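Local structure of type IV pilus assembly protein PilF (Thermus thermophilus HB8, 5OIU) at residues Ser161-Ile166 with Leu238-Leu243; Pro169-Gln174 with Pro212-Val217; Phe20-Ser25 with Leu40-Ala45; Ile90-Arg95 with Met109-Lys114. The protein probably hydrolyses ATP as a hexameric AAA+ motor that powers the assembly of type IV pili in Thermus thermophilus. One frame throughout, in Å; residues are numbered along the deposited sequence.

Contact 1 (Ser161-Ile166 with Leu238-Leu243)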
# COMPACT_ATOMS: atom_id res chain seq x y z
N SER C 161 -27.15 15.57 -22.67
CA SER C 161 -27.55 14.80 -23.84
C SER C 161 -28.04 13.41 -23.44
O SER C 161 -29.07 12.94 -23.94
CB SER C 161 -26.37 14.69 -24.79
OG SER C 161 -26.78 14.13 -26.01
N ILE C 162 -27.31 12.74 -22.54
CA ILE C 162 -27.75 11.44 -22.03
C ILE C 162 -29.16 11.54 -21.45
O ILE C 162 -30.09 10.86 -21.89
CB ILE C 162 -26.76 10.91 -20.98
CG1 ILE C 162 -25.39 10.63 -21.61
CG2 ILE C 162 -27.34 9.69 -20.26
CD1 ILE C 162 -24.43 9.96 -20.66
N LEU C 163 -29.31 12.42 -20.45
CA LEU C 163 -30.60 12.64 -19.80
C LEU C 163 -31.70 12.98 -20.80
O LEU C 163 -32.86 12.58 -20.63
CB LEU C 163 -30.47 13.74 -18.74
CG LEU C 163 -29.55 13.48 -17.53
CD1 LEU C 163 -29.75 14.54 -16.47
CD2 LEU C 163 -29.73 12.07 -16.93
N LYS C 164 -31.36 13.71 -21.87
CA LYS C 164 -32.33 13.98 -22.93
C LYS C 164 -32.91 12.68 -23.49
O LYS C 164 -34.11 12.58 -23.75
CB LYS C 164 -31.70 14.80 -24.04
CG LYS C 164 -32.65 15.76 -24.72
CD LYS C 164 -31.90 16.69 -25.67
CE LYS C 164 -32.84 17.61 -26.45
NZ LYS C 164 -32.38 19.03 -26.37
N ARG C 165 -32.07 11.65 -23.64
CA ARG C 165 -32.58 10.39 -24.16
C ARG C 165 -33.34 9.60 -23.09
O ARG C 165 -34.45 9.14 -23.35
CB ARG C 165 -31.44 9.54 -24.72
CG ARG C 165 -31.90 8.21 -25.30
CD ARG C 165 -32.94 8.36 -26.43
NE ARG C 165 -32.59 9.41 -27.39
CZ ARG C 165 -31.79 9.23 -28.44
NH1 ARG C 165 -31.27 8.05 -28.69
NH2 ARG C 165 -31.52 10.26 -29.25
N ILE C 166 -32.78 9.45 -21.89
CA ILE C 166 -33.28 8.42 -20.98
C ILE C 166 -34.26 8.92 -19.93
O ILE C 166 -34.86 8.08 -19.24
CB ILE C 166 -32.12 7.68 -20.27
CG1 ILE C 166 -31.40 8.60 -19.27
CG2 ILE C 166 -31.17 7.06 -21.29
CD1 ILE C 166 -30.36 7.92 -18.43
N LEU C 238 -30.36 4.28 -11.28
CA LEU C 238 -29.39 4.64 -12.30
C LEU C 238 -28.78 6.00 -11.95
O LEU C 238 -29.49 7.01 -11.85
CB LEU C 238 -30.02 4.66 -13.69
CG LEU C 238 -28.99 5.08 -14.76
CD1 LEU C 238 -27.86 4.07 -14.80
CD2 LEU C 238 -29.62 5.23 -16.13
N VAL C 239 -27.46 6.02 -11.74
CA VAL C 239 -26.73 7.22 -11.33
C VAL C 239 -25.78 7.62 -12.44
O VAL C 239 -24.98 6.80 -12.91
CB VAL C 239 -25.94 6.97 -10.03
CG1 VAL C 239 -25.16 8.22 -9.64
CG2 VAL C 239 -26.88 6.51 -8.93
N ILE C 240 -25.85 8.87 -12.86
CA ILE C 240 -24.92 9.44 -13.82
C ILE C 240 -24.17 10.56 -13.11
O ILE C 240 -24.81 11.47 -12.56
CB ILE C 240 -25.64 9.93 -15.09
CG1 ILE C 240 -26.17 8.72 -15.86
CG2 ILE C 240 -24.70 10.78 -15.94
CD1 ILE C 240 -27.33 8.98 -16.67
N ALA C 241 -22.84 10.48 -13.10
CA ALA C 241 -22.06 11.35 -12.23
C ALA C 241 -20.77 11.75 -12.91
O ALA C 241 -20.20 11.00 -13.71
CB ALA C 241 -21.75 10.68 -10.89
N THR C 242 -20.33 12.97 -12.58
CA THR C 242 -19.17 13.60 -13.19
C THR C 242 -18.00 13.52 -12.22
O THR C 242 -18.16 13.79 -11.03
CB THR C 242 -19.48 15.05 -13.56
OG1 THR C 242 -20.24 15.07 -14.76
CG2 THR C 242 -18.23 15.85 -13.80
N LEU C 243 -16.84 13.10 -12.72
CA LEU C 243 -15.63 12.97 -11.93
C LEU C 243 -14.47 13.60 -12.70
O LEU C 243 -14.45 13.61 -13.93
CB LEU C 243 -15.32 11.51 -11.66
CG LEU C 243 -14.51 11.14 -10.43
CD1 LEU C 243 -15.26 11.50 -9.18
CD2 LEU C 243 -14.22 9.64 -10.47
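Ile162, Leu163 and Ile166 of the helical segment 161-166 meet Ile240 and Leu238 of the strand segment 238-243 entirely through methyl groups, and no hydrogen bond crosses between the two. The helix runs almost antiparallel to the strand, at 168°, with the short axes 11.0 Å apart, a spacing bridged by branched aliphatic side chains of middling length.

Most of the dispersion contacts gather on one atom. Ile240 CD1 is met by Ile162 CG2 at 3.7 Å, by Ile166 CD1 at 3.7 Å and by Leu163 CD2 at 3.9 Å. Ile240 and Ile166 come tip to tip, whereas Leu163 slides past Ile240 in the opposite direction and touches it with one branch. A second tip-to-tip pair, Ile166 CD1 against Leu238 CD2 at 3.6 Å, extends the patch toward the start of the strand. Ile166 serves both strand residues because its CG1 stands between the backbone N and the carbonyl carbon (chi1 69°), the crowded position, and CD1 then continues in an extended line (chi2 174°).

The same helix face also packs on the flanking strands: Ile162 touches Phe145 and Ile147, while Leu163 and Ile166 touch Ile214. Polar residues of the helix turn to other partners, Arg165 forming salt bridges with Glu120 and Glu122.

Because the contact is wholly apolar, its hold rests on burial of the methyls and is probably set by their fit; it keeps the helix that follows the ATP-binding P-loop against the central sheet.

Contact 2 (Pro169-Gln174 with Pro212-Val217)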
# COMPACT_ATOMS: atom_id res chain seq x y z
N PRO C 169 -41.00 10.27 -19.40
CA PRO C 169 -42.04 10.65 -18.41
C PRO C 169 -42.52 9.52 -17.50
O PRO C 169 -43.17 9.81 -16.49
CB PRO C 169 -43.20 11.18 -19.28
CG PRO C 169 -42.60 11.47 -20.64
CD PRO C 169 -41.42 10.54 -20.79
N ASP C 170 -42.24 8.25 -17.79
CA ASP C 170 -42.55 7.27 -16.76
C ASP C 170 -41.57 7.30 -15.58
O ASP C 170 -41.78 6.56 -14.62
CB ASP C 170 -42.55 5.86 -17.35
CG ASP C 170 -41.28 5.56 -18.11
OD1 ASP C 170 -40.56 6.55 -18.45
OD2 ASP C 170 -40.99 4.36 -18.36
N LYS C 171 -40.51 8.12 -15.63
CA LYS C 171 -39.40 8.04 -14.68
C LYS C 171 -39.25 9.35 -13.89
O LYS C 171 -39.53 10.44 -14.39
CB LYS C 171 -38.07 7.72 -15.40
CG LYS C 171 -37.98 6.35 -16.06
CD LYS C 171 -36.59 6.10 -16.62
CE LYS C 171 -36.60 5.25 -17.88
NZ LYS C 171 -35.35 5.47 -18.72
N ASN C 172 -38.78 9.24 -12.64
CA ASN C 172 -38.39 10.41 -11.85
C ASN C 172 -36.88 10.62 -12.01
O ASN C 172 -36.09 9.81 -11.52
CB ASN C 172 -38.78 10.28 -10.38
CG ASN C 172 -38.28 11.46 -9.52
OD1 ASN C 172 -38.09 12.57 -10.02
ND2 ASN C 172 -38.07 11.22 -8.21
N THR C 173 -36.51 11.69 -12.70
CA THR C 173 -35.13 12.12 -12.88
C THR C 173 -34.84 13.30 -11.97
O THR C 173 -35.53 14.32 -12.03
CB THR C 173 -34.88 12.51 -14.33
OG1 THR C 173 -35.27 11.41 -15.17
CG2 THR C 173 -33.40 12.89 -14.56
N GLN C 174 -33.80 13.17 -11.14
CA GLN C 174 -33.43 14.16 -10.15
C GLN C 174 -31.93 14.42 -10.20
O GLN C 174 -31.13 13.48 -10.11
CB GLN C 174 -33.84 13.69 -8.75
CG GLN C 174 -33.46 14.64 -7.64
CD GLN C 174 -34.27 15.92 -7.69
OE1 GLN C 174 -35.49 15.90 -7.48
NE2 GLN C 174 -33.60 17.04 -7.98
N PRO C 212 -36.72 8.26 -6.71
CA PRO C 212 -36.16 8.52 -8.03
C PRO C 212 -35.91 7.24 -8.83
O PRO C 212 -35.85 6.13 -8.29
CB PRO C 212 -34.82 9.21 -7.67
CG PRO C 212 -34.30 8.41 -6.48
CD PRO C 212 -35.63 7.99 -5.73
N ASP C 213 -35.75 7.41 -10.13
CA ASP C 213 -35.25 6.37 -11.02
C ASP C 213 -33.86 6.71 -11.53
O ASP C 213 -32.97 5.86 -11.53
CB ASP C 213 -36.20 6.18 -12.21
CG ASP C 213 -37.60 5.73 -11.77
OD1 ASP C 213 -37.76 4.55 -11.40
OD2 ASP C 213 -38.52 6.57 -11.78
N ILE C 214 -33.67 7.95 -11.95
CA ILE C 214 -32.40 8.43 -12.48
C ILE C 214 -31.92 9.55 -11.58
O ILE C 214 -32.65 10.52 -11.34
CB ILE C 214 -32.56 8.92 -13.93
CG1 ILE C 214 -32.94 7.76 -14.85
CG2 ILE C 214 -31.28 9.64 -14.38
CD1 ILE C 214 -33.46 8.21 -16.22
N ILE C 215 -30.69 9.42 -11.09
CA ILE C 215 -30.06 10.45 -10.29
C ILE C 215 -28.86 10.98 -11.05
O ILE C 215 -28.06 10.20 -11.58
CB ILE C 215 -29.64 9.92 -8.91
CG1 ILE C 215 -30.89 9.65 -8.07
CG2 ILE C 215 -28.73 10.92 -8.23
CD1 ILE C 215 -30.66 8.79 -6.86
N MET C 216 -28.72 12.30 -11.10
CA MET C 216 -27.56 12.93 -11.71
C MET C 216 -26.82 13.72 -10.65
O MET C 216 -27.37 14.66 -10.07
CB MET C 216 -27.96 13.84 -12.86
CG MET C 216 -26.81 14.09 -13.85
SD MET C 216 -25.59 15.33 -13.31
CE MET C 216 -26.35 16.83 -13.93
N VAL C 217 -25.57 13.35 -10.40
CA VAL C 217 -24.71 14.05 -9.47
C VAL C 217 -23.75 14.92 -10.30
O VAL C 217 -22.93 14.40 -11.06
CB VAL C 217 -23.96 13.07 -8.57
CG1 VAL C 217 -23.02 13.81 -7.65
CG2 VAL C 217 -24.94 12.25 -7.76
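Asn172 and Asp213 carry the polar heart of this contact. The amide Asn172 N gives a straight bond (170°) to Asp213 OD2 at 2.8 Å, using the lone pair of that oxygen that faces away from its twin. In return Asn172 O is gripped twice, by Asp213 N at 2.8 Å and by Ile214 N at 3.1 Å. OD2 of Asp213 also forms a salt bridge with Arg41 of a neighbouring subunit, so one carboxylate oxygen serves both the chain's own backbone and the subunit interface. An alanine in place of Asp213 would probably leave the Asn172 amide and that arginine without their shared acceptor, loosening the loop end and the interface together.

Further on, the strands settle into regular parallel pairing, with Gln174 N bonded to Ile214 O and Met216 N to Gln174 O, each at 2.9 Å.

Around this ladder the side chains pack. Thr173 and Ile214 lie side by side, pointing the same way, with Thr173 CG2 at 3.9 Å from Ile214 CG2; two beta-branched residues suit neighbouring strands. Lys171 lays its CD 3.8 Å from Ile214 CD1, while its NZ bonds to Ile166 O at the end of helix 155-166. Asn172 CG, anti to the backbone N (chi1 176°), is directed toward Pro212, and the amide lies against that residue with ND2 3.3 Å from Pro212 CA. The same ND2 bonds to Asp211 O.

Strand 214-217 here lies between 173-177 and 238-243, the parallel order seen in the nucleotide-binding core of AAA+ and RecA-like P-loop ATPases.

Contact 3 (Phe20-Ser25 with Leu40-Ala45)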
# COMPACT_ATOMS: atom_id res chain seq x y z
N PHE C 20 -17.70 41.44 -24.81
CA PHE C 20 -18.83 40.74 -25.41
C PHE C 20 -19.31 41.44 -26.69
O PHE C 20 -19.47 40.79 -27.73
CB PHE C 20 -19.98 40.63 -24.40
CG PHE C 20 -21.18 39.92 -24.94
CD1 PHE C 20 -21.16 38.55 -25.14
CD2 PHE C 20 -22.34 40.63 -25.25
CE1 PHE C 20 -22.27 37.88 -25.64
CE2 PHE C 20 -23.47 39.97 -25.74
CZ PHE C 20 -23.43 38.60 -25.94
N LEU C 21 -19.54 42.75 -26.63
CA LEU C 21 -19.93 43.47 -27.85
C LEU C 21 -18.82 43.48 -28.90
O LEU C 21 -19.10 43.44 -30.10
CB LEU C 21 -20.33 44.90 -27.51
CG LEU C 21 -21.45 45.05 -26.49
CD1 LEU C 21 -21.46 46.46 -25.94
CD2 LEU C 21 -22.80 44.68 -27.11
N GLN C 22 -17.56 43.54 -28.48
CA GLN C 22 -16.46 43.50 -29.44
C GLN C 22 -16.38 42.19 -30.20
O GLN C 22 -15.72 42.13 -31.24
CB GLN C 22 -15.12 43.73 -28.73
CG GLN C 22 -14.77 45.17 -28.59
CD GLN C 22 -14.94 45.90 -29.90
OE1 GLN C 22 -14.57 45.39 -30.97
NE2 GLN C 22 -15.52 47.09 -29.83
N ASP C 23 -17.03 41.13 -29.68
CA ASP C 23 -16.74 39.74 -30.05
C ASP C 23 -15.28 39.36 -29.72
O ASP C 23 -14.69 38.50 -30.37
CB ASP C 23 -17.06 39.50 -31.53
CG ASP C 23 -17.74 38.17 -31.76
OD1 ASP C 23 -17.09 37.13 -31.50
OD2 ASP C 23 -18.92 38.18 -32.17
N ALA C 24 -14.71 39.97 -28.70
CA ALA C 24 -13.37 39.61 -28.26
C ALA C 24 -13.35 38.21 -27.63
O ALA C 24 -14.30 37.78 -26.96
CB ALA C 24 -12.83 40.62 -27.24
N SER C 25 -12.24 37.51 -27.85
CA SER C 25 -12.12 36.14 -27.37
C SER C 25 -11.53 36.04 -25.97
O SER C 25 -11.84 35.08 -25.26
CB SER C 25 -11.27 35.32 -28.34
OG SER C 25 -9.95 35.79 -28.34
N LEU C 40 -7.50 43.24 -24.82
CA LEU C 40 -8.53 42.36 -25.39
C LEU C 40 -7.93 41.65 -26.59
O LEU C 40 -7.29 42.30 -27.42
CB LEU C 40 -9.77 43.16 -25.82
CG LEU C 40 -10.54 44.04 -24.82
CD1 LEU C 40 -11.79 44.69 -25.43
CD2 LEU C 40 -10.93 43.24 -23.57
N ARG C 41 -8.13 40.33 -26.70
CA ARG C 41 -7.85 39.66 -27.97
C ARG C 41 -9.05 39.79 -28.93
O ARG C 41 -10.14 39.25 -28.67
CB ARG C 41 -7.47 38.19 -27.77
CG ARG C 41 -6.66 37.67 -28.98
CD ARG C 41 -6.23 36.20 -28.88
NE ARG C 41 -5.26 35.97 -27.81
CZ ARG C 41 -3.95 36.09 -27.96
NH1 ARG C 41 -3.45 36.43 -29.15
NH2 ARG C 41 -3.13 35.85 -26.93
N ILE C 42 -8.83 40.50 -30.03
CA ILE C 42 -9.81 40.66 -31.11
C ILE C 42 -9.20 40.10 -32.39
O ILE C 42 -8.09 40.50 -32.78
CB ILE C 42 -10.20 42.14 -31.30
CG1 ILE C 42 -11.12 42.60 -30.17
CG2 ILE C 42 -10.81 42.39 -32.68
CD1 ILE C 42 -10.92 44.05 -29.81
N ASP C 43 -9.91 39.18 -33.03
CA ASP C 43 -9.45 38.56 -34.28
C ASP C 43 -8.02 38.02 -34.17
O ASP C 43 -7.21 38.15 -35.09
CB ASP C 43 -9.56 39.53 -35.45
CG ASP C 43 -10.98 40.02 -35.68
OD1 ASP C 43 -11.95 39.39 -35.20
OD2 ASP C 43 -11.13 41.05 -36.35
N GLY C 44 -7.69 37.40 -33.05
CA GLY C 44 -6.39 36.81 -32.90
C GLY C 44 -5.34 37.70 -32.27
O GLY C 44 -4.40 37.19 -31.67
N ALA C 45 -5.48 39.02 -32.36
CA ALA C 45 -4.44 39.93 -31.90
C ALA C 45 -4.86 40.64 -30.62
O ALA C 45 -6.02 41.05 -30.48
CB ALA C 45 -4.09 40.98 -32.97
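Ser25 N bonds to Arg41 O at 2.8 Å (155°), tying the chain just beyond helix 6-22 to the end of strand 36-42. The helix closes in a Schellman motif at Asp23, whose positive phi turns the backbone so that Ala24 and Ser25 run beside the strand. The partner segment reverses through a type I' turn from Ile42 to Ala45, closed by Ala45 N to Ile42 O at 3.0 Å; at Gly44 a side chain would collide with the Asp43 carbonyl, which is why glycine suits the place.

Ala24 is small enough to press its CB to 3.3 Å from Arg41 O and 3.9 Å from Ile42 CG1. Farther out, Gln22 lies aslant Ile42, its CG 4.2 Å from Ile42 CD1. Ser25 OG touches the aliphatic root of Arg41, 3.5 Å from CB. From there the arginine leads away, CG anti to the backbone N (chi1 -158°), and NH1 reaches Gly44 O at 2.8 Å. NE forms a salt bridge with Asp211 of a neighbouring subunit, and NH2 with Asp213 of the same subunit. An alanine at Arg41 would probably cost these three their arginine partner, leaving the interface fewer charge pairs.

A hairpin with a two-residue type I' turn links strands 36-42 and 45-52, and the residues after the Schellman-terminated helix lie beside it, an arrangement consistent with the PAS-like N-terminal domain of secretion ATPases.

Contact 4 (Ile90-Arg95 with Met109-Lys114)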
# COMPACT_ATOMS: atom_id res chain seq x y z
N ILE C 90 -26.22 41.12 -21.87
CA ILE C 90 -24.86 40.61 -21.89
C ILE C 90 -24.88 39.28 -21.15
O ILE C 90 -24.93 39.23 -19.92
CB ILE C 90 -23.88 41.61 -21.28
CG1 ILE C 90 -24.15 43.03 -21.79
CG2 ILE C 90 -22.45 41.22 -21.58
CD1 ILE C 90 -23.46 43.36 -23.10
N ASP C 91 -24.84 38.19 -21.91
CA ASP C 91 -24.89 36.84 -21.36
C ASP C 91 -23.71 36.03 -21.88
O ASP C 91 -23.68 35.64 -23.06
CB ASP C 91 -26.20 36.16 -21.74
CG ASP C 91 -26.68 35.22 -20.67
OD1 ASP C 91 -27.30 35.72 -19.70
OD2 ASP C 91 -26.42 34.00 -20.79
N VAL C 92 -22.74 35.75 -21.02
CA VAL C 92 -21.55 35.04 -21.49
C VAL C 92 -20.92 34.29 -20.33
O VAL C 92 -20.89 34.78 -19.20
CB VAL C 92 -20.56 36.02 -22.15
CG1 VAL C 92 -20.35 37.26 -21.27
CG2 VAL C 92 -19.24 35.34 -22.45
N ASP C 93 -20.40 33.10 -20.63
CA ASP C 93 -19.60 32.30 -19.71
C ASP C 93 -18.12 32.56 -19.95
O ASP C 93 -17.63 32.42 -21.08
CB ASP C 93 -19.88 30.82 -19.88
CG ASP C 93 -20.86 30.29 -18.86
OD1 ASP C 93 -21.51 31.12 -18.17
OD2 ASP C 93 -20.97 29.04 -18.78
N LEU C 94 -17.40 32.89 -18.89
CA LEU C 94 -15.98 33.21 -18.96
C LEU C 94 -15.17 32.15 -18.22
O LEU C 94 -15.46 31.83 -17.07
CB LEU C 94 -15.72 34.58 -18.35
CG LEU C 94 -16.55 35.71 -18.96
CD1 LEU C 94 -17.40 36.40 -17.93
CD2 LEU C 94 -15.60 36.68 -19.62
N ARG C 95 -14.17 31.60 -18.91
CA ARG C 95 -13.10 30.83 -18.27
C ARG C 95 -12.16 31.82 -17.58
O ARG C 95 -11.50 32.62 -18.24
CB ARG C 95 -12.37 30.00 -19.32
CG ARG C 95 -11.53 28.83 -18.82
CD ARG C 95 -10.07 29.22 -18.54
NE ARG C 95 -9.39 29.95 -19.63
CZ ARG C 95 -9.00 29.40 -20.78
NH1 ARG C 95 -9.24 28.12 -21.01
NH2 ARG C 95 -8.39 30.14 -21.70
N MET C 109 -9.51 36.15 -18.76
CA MET C 109 -10.87 35.65 -18.90
C MET C 109 -11.12 35.34 -20.37
O MET C 109 -11.19 36.25 -21.20
CB MET C 109 -11.87 36.67 -18.35
CG MET C 109 -11.99 36.63 -16.84
SD MET C 109 -13.07 37.90 -16.15
CE MET C 109 -12.36 39.39 -16.85
N ARG C 110 -11.24 34.05 -20.70
CA ARG C 110 -11.60 33.67 -22.05
C ARG C 110 -13.11 33.67 -22.18
O ARG C 110 -13.82 33.07 -21.36
CB ARG C 110 -11.05 32.30 -22.45
CG ARG C 110 -11.70 31.84 -23.79
CD ARG C 110 -10.88 30.89 -24.66
NE ARG C 110 -9.59 31.42 -25.07
CZ ARG C 110 -8.49 30.67 -25.11
NH1 ARG C 110 -8.59 29.39 -24.79
NH2 ARG C 110 -7.32 31.18 -25.47
N LEU C 111 -13.62 34.33 -23.22
CA LEU C 111 -15.04 34.30 -23.50
C LEU C 111 -15.38 33.01 -24.23
O LEU C 111 -14.85 32.75 -25.31
CB LEU C 111 -15.45 35.52 -24.32
CG LEU C 111 -15.62 36.79 -23.47
CD1 LEU C 111 -14.28 37.47 -23.25
CD2 LEU C 111 -16.59 37.73 -24.13
N LEU C 112 -16.23 32.18 -23.63
CA LEU C 112 -16.63 30.93 -24.26
C LEU C 112 -17.70 31.19 -25.31
O LEU C 112 -18.48 32.15 -25.21
CB LEU C 112 -17.17 29.93 -23.23
CG LEU C 112 -16.31 29.52 -22.01
CD1 LEU C 112 -17.09 28.59 -21.09
CD2 LEU C 112 -14.96 28.89 -22.40
N LYS C 113 -17.75 30.34 -26.34
CA LYS C 113 -18.82 30.44 -27.33
C LYS C 113 -20.16 30.12 -26.68
O LYS C 113 -20.25 29.26 -25.79
CB LYS C 113 -18.57 29.48 -28.50
CG LYS C 113 -17.34 29.78 -29.35
CD LYS C 113 -16.35 28.58 -29.34
CE LYS C 113 -16.25 27.81 -30.69
NZ LYS C 113 -15.12 26.81 -30.75
N LYS C 114 -21.21 30.82 -27.12
CA LYS C 114 -22.55 30.60 -26.57
C LYS C 114 -22.96 29.16 -26.78
O LYS C 114 -22.87 28.62 -27.89
CB LYS C 114 -23.55 31.55 -27.23
CG LYS C 114 -25.00 31.29 -26.85
CD LYS C 114 -25.49 32.17 -25.70
CE LYS C 114 -26.95 31.88 -25.41
NZ LYS C 114 -27.26 30.41 -25.35
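Leu112 N bonds to Asp93 O at 2.9 Å, where the hairpin of strands 90-101 and 104-111 begins to part. Next comes the hydrogen-bonded pair Arg95 and Arg110, each N giving to the other's O at 2.9 Å. Arg95 CG is anti to the backbone N (chi1 -162°), and bends farther along bring its guanidinium back beside Arg110, the planes 60° apart. Arg95 NH2 sits over the rim of one Arg110 guanidinium face, 3.2 Å from Arg110 NH1, a close pair of donors and not a hydrogen bond. Such like charges would repel, but salt bridges from Arg110 to Asp26 and to Asp211 of a neighbouring subunit probably offset this. Also on the arginine side, Leu112 CD1 meets Asp93 CB (3.8 Å), and the Asp93 carboxylate pairs with Arg82 and Arg86.

On the opposite face Leu94 lies alongside Leu111 and slantwise to Met109, its CD2 3.9 Å from Leu111 CG and Met109 CB; Val92 CG2 meets Leu111 CD2. Apolar leucine and valine suit this face, which helix 6-22 covers through Phe20 and Ile16.

Just past Leu112, Lys113 touches the bound ATP. Strand 79-87 flanks 90-101, and strand 26-31 flanks 104-111.

Contacts 1 and 2 belong to the mixed sheet of the nucleotide-binding core and are buried; contacts 3 and 4 belong to the antiparallel N-terminal sheet and are only partly buried. Within each half the contacts touch: strands 214-217 and 238-243 are neighbours joining contacts 1 and 2, and the Ser25 carbonyl of contact 3 takes a bond from Leu111 N of contact 4. Their chemistry follows their place. Contact 1 is purely aliphatic, contact 2 mostly backbone bonding with a carboxylate at a subunit boundary, where 3 and 4 also bring arginines. Contacts 2 and 3, with centres about 41 Å apart in one chain, supply complementary charges to neighbouring subunits.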